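Local structure of family 88 glycosyl hydrolase (Bacteroides thetaiotaomicron, 5NOA) at residues V143-M148 with P179-K184. The protein probably acts as a polysaccharide lyase that removes rhamnose caps from complex arabinogalactan proteins such as gum arabic. Residues are numbered along the deposited sequence; the frame is centred on the assembly and turned at random.
Sequences VMEYQM and PLYLEK
Met-148 reaches from helix 135-149 across to helix 180-196 and lays its methyl CE over one face of the Tyr-181 ring, in a CH-pi contact 3.6 Å from the centroid and 14° off the ring normal. The bend at its last torsion (chi3 -65°) turns CE over the ring while SD lies obliquely to it, a Met-aromatic contact. Nearer the backbone, Met-148 CB touches Leu-180 CD2 at 3.7 Å, and its CG packs against Lys-184 CG at 3.7 Å as the two side chains run past each other in opposite directions. At the ring edge, Met-144 CB meets Tyr-181 CE1 at 3.8 Å; Leu-172 and Thr-176 of helix 160-176 also pack on Tyr-181.

The polar link is the 2.7 Å hydrogen bond from Tyr-181 OH to Glu-145 OE2; the hydroxyl comes to the anti side of OE2, somewhat out of the plane of a carboxylate turned 66° from the ring. Arg-141 forms a salt bridge to the same oxygen. Lys-184 NZ is salt-bridged to Glu-187 and donates to a water that returns a weak bond to Met-148 O.

The hydroxyl bond and the methyl over its face would limit movement of the Tyr-181 ring between the helices; Arg-141 would favour a charged Glu-145.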
loop_
_atom_site.group_PDB
_atom_site.type_symbol
_atom_site.label_atom_id
_atom_site.label_comp_id
_atom_site.label_asym_id
_atom_site.label_seq_id
_atom_site.Cartn_x
_atom_site.Cartn_y
_atom_site.Cartn_z
ATOM N N VAL A 143 -1.082 -3.500 -21.211
ATOM C CA VAL A 143 -1.191 -2.148 -20.716
ATOM C C VAL A 143 0.154 -1.604 -20.315
ATOM O O VAL A 143 0.528 -0.488 -20.740
ATOM C CB VAL A 143 -2.185 -2.103 -19.534
ATOM C CG1 VAL A 143 -2.125 -0.772 -18.822
ATOM C CG2 VAL A 143 -3.601 -2.391 -20.026
ATOM N N MET A 144 0.903 -2.346 -19.496
ATOM C CA MET A 144 2.158 -1.765 -19.017
ATOM C C MET A 144 3.203 -1.620 -20.118
ATOM O O MET A 144 3.948 -0.653 -20.146
ATOM C CB MET A 144 2.734 -2.571 -17.843
ATOM C CG MET A 144 1.836 -2.684 -16.614
ATOM S SD MET A 144 0.963 -1.168 -16.110
ATOM C CE MET A 144 2.323 -0.073 -15.716
ATOM N N GLU A 145 3.233 -2.576 -21.042
ATOM C CA GLU A 145 4.162 -2.503 -22.161
ATOM C C GLU A 145 3.807 -1.358 -23.116
ATOM O O GLU A 145 4.710 -0.684 -23.609
ATOM C CB GLU A 145 4.342 -3.866 -22.810
ATOM C CG GLU A 145 5.023 -4.819 -21.814
ATOM C CD GLU A 145 4.914 -6.315 -22.070
ATOM O OE1 GLU A 145 4.557 -6.727 -23.206
ATOM O OE2 GLU A 145 5.195 -7.108 -21.111
ATOM N N TYR A 146 2.514 -1.087 -23.345
ATOM C CA TYR A 146 2.154 0.107 -24.086
ATOM C C TYR A 146 2.592 1.360 -23.318
ATOM O O TYR A 146 3.228 2.266 -23.859
ATOM C CB TYR A 146 0.648 0.174 -24.359
ATOM C CG TYR A 146 0.289 1.497 -24.999
ATOM C CD1 TYR A 146 0.609 1.750 -26.338
ATOM C CD2 TYR A 146 -0.310 2.514 -24.266
ATOM C CE1 TYR A 146 0.347 2.988 -26.898
ATOM C CE2 TYR A 146 -0.601 3.734 -24.836
ATOM C CZ TYR A 146 -0.272 3.978 -26.145
ATOM O OH TYR A 146 -0.551 5.197 -26.716
ATOM N N GLN A 147 2.272 1.430 -22.035
ATOM C CA GLN A 147 2.671 2.579 -21.234
ATOM C C GLN A 147 4.166 2.840 -21.330
ATOM O O GLN A 147 4.603 3.970 -21.540
ATOM C CB GLN A 147 2.252 2.381 -19.795
ATOM C CG GLN A 147 2.516 3.551 -18.883
ATOM C CD GLN A 147 1.866 3.362 -17.542
ATOM O OE1 GLN A 147 0.740 2.882 -17.458
ATOM N NE2 GLN A 147 2.560 3.784 -16.498
ATOM N N MET A 148 4.967 1.787 -21.192
ATOM C CA MET A 148 6.419 1.951 -21.217
ATOM C C MET A 148 6.949 2.398 -22.587
ATOM O O MET A 148 8.021 2.979 -22.667
ATOM C CB MET A 148 7.130 0.673 -20.770
ATOM C CG MET A 148 6.873 0.346 -19.312
ATOM S SD MET A 148 7.841 -1.055 -18.722
ATOM C CE MET A 148 7.207 -2.420 -19.682
ATOM N N PRO A 179 13.863 -6.318 -18.972
ATOM C CA PRO A 179 14.487 -5.240 -18.177
ATOM C C PRO A 179 13.842 -3.858 -18.265
ATOM O O PRO A 179 14.059 -3.012 -17.394
ATOM C CB PRO A 179 15.929 -5.205 -18.707
ATOM C CG PRO A 179 15.906 -5.939 -19.976
ATOM C CD PRO A 179 14.816 -6.909 -19.919
ATOM N N LEU A 180 13.041 -3.613 -19.289
ATOM C CA LEU A 180 12.380 -2.336 -19.396
ATOM C C LEU A 180 11.500 -2.047 -18.178
ATOM O O LEU A 180 11.394 -0.900 -17.781
ATOM C CB LEU A 180 11.596 -2.241 -20.706
ATOM C CG LEU A 180 11.014 -0.878 -21.021
ATOM C CD1 LEU A 180 12.111 0.170 -21.242
ATOM C CD2 LEU A 180 10.128 -0.987 -22.249
ATOM N N TYR A 181 10.879 -3.079 -17.599
ATOM C CA TYR A 181 10.076 -2.857 -16.375
ATOM C C TYR A 181 10.874 -2.181 -15.271
ATOM O O TYR A 181 10.347 -1.329 -14.566
ATOM C CB TYR A 181 9.486 -4.174 -15.865
ATOM C CG TYR A 181 8.292 -4.673 -16.637
ATOM C CD1 TYR A 181 7.057 -4.086 -16.459
ATOM C CD2 TYR A 181 8.385 -5.734 -17.543
ATOM C CE1 TYR A 181 5.949 -4.528 -17.166
ATOM C CE2 TYR A 181 7.284 -6.164 -18.245
ATOM C CZ TYR A 181 6.068 -5.558 -18.043
ATOM O OH TYR A 181 4.946 -5.978 -18.704
ATOM N N LEU A 182 12.132 -2.578 -15.120
ATOM C CA LEU A 182 12.948 -2.014 -14.053
ATOM C C LEU A 182 13.528 -0.653 -14.387
ATOM O O LEU A 182 13.721 0.183 -13.507
ATOM C CB LEU A 182 14.014 -3.026 -13.599
ATOM C CG LEU A 182 13.466 -4.386 -13.162
ATOM C CD1 LEU A 182 14.615 -5.285 -12.699
ATOM C CD2 LEU A 182 12.400 -4.259 -12.098
ATOM N N GLU A 183 13.760 -0.413 -15.668
ATOM C CA GLU A 183 14.157 0.909 -16.104
ATOM C C GLU A 183 13.039 1.935 -15.911
ATOM O O GLU A 183 13.249 3.058 -15.412
ATOM C CB GLU A 183 14.589 0.883 -17.557
ATOM C CG GLU A 183 14.924 2.227 -18.162
ATOM C CD GLU A 183 15.980 3.011 -17.414
ATOM O OE1 GLU A 183 17.003 2.401 -16.939
ATOM O OE2 GLU A 183 15.765 4.267 -17.332
ATOM N N LYS A 184 11.842 1.548 -16.296
ATOM C CA LYS A 184 10.682 2.428 -16.157
ATOM C C LYS A 184 10.217 2.588 -14.721
ATOM O O LYS A 184 9.729 3.666 -14.373
ATOM C CB LYS A 184 9.585 1.967 -17.119
ATOM C CG LYS A 184 9.954 2.221 -18.585
ATOM C CD LYS A 184 9.764 3.679 -18.967
ATOM C CE LYS A 184 10.182 3.964 -20.398
ATOM N NZ LYS A 184 9.903 5.374 -20.758
HETATM O O HOH W 1 9.931 5.696 -23.595
#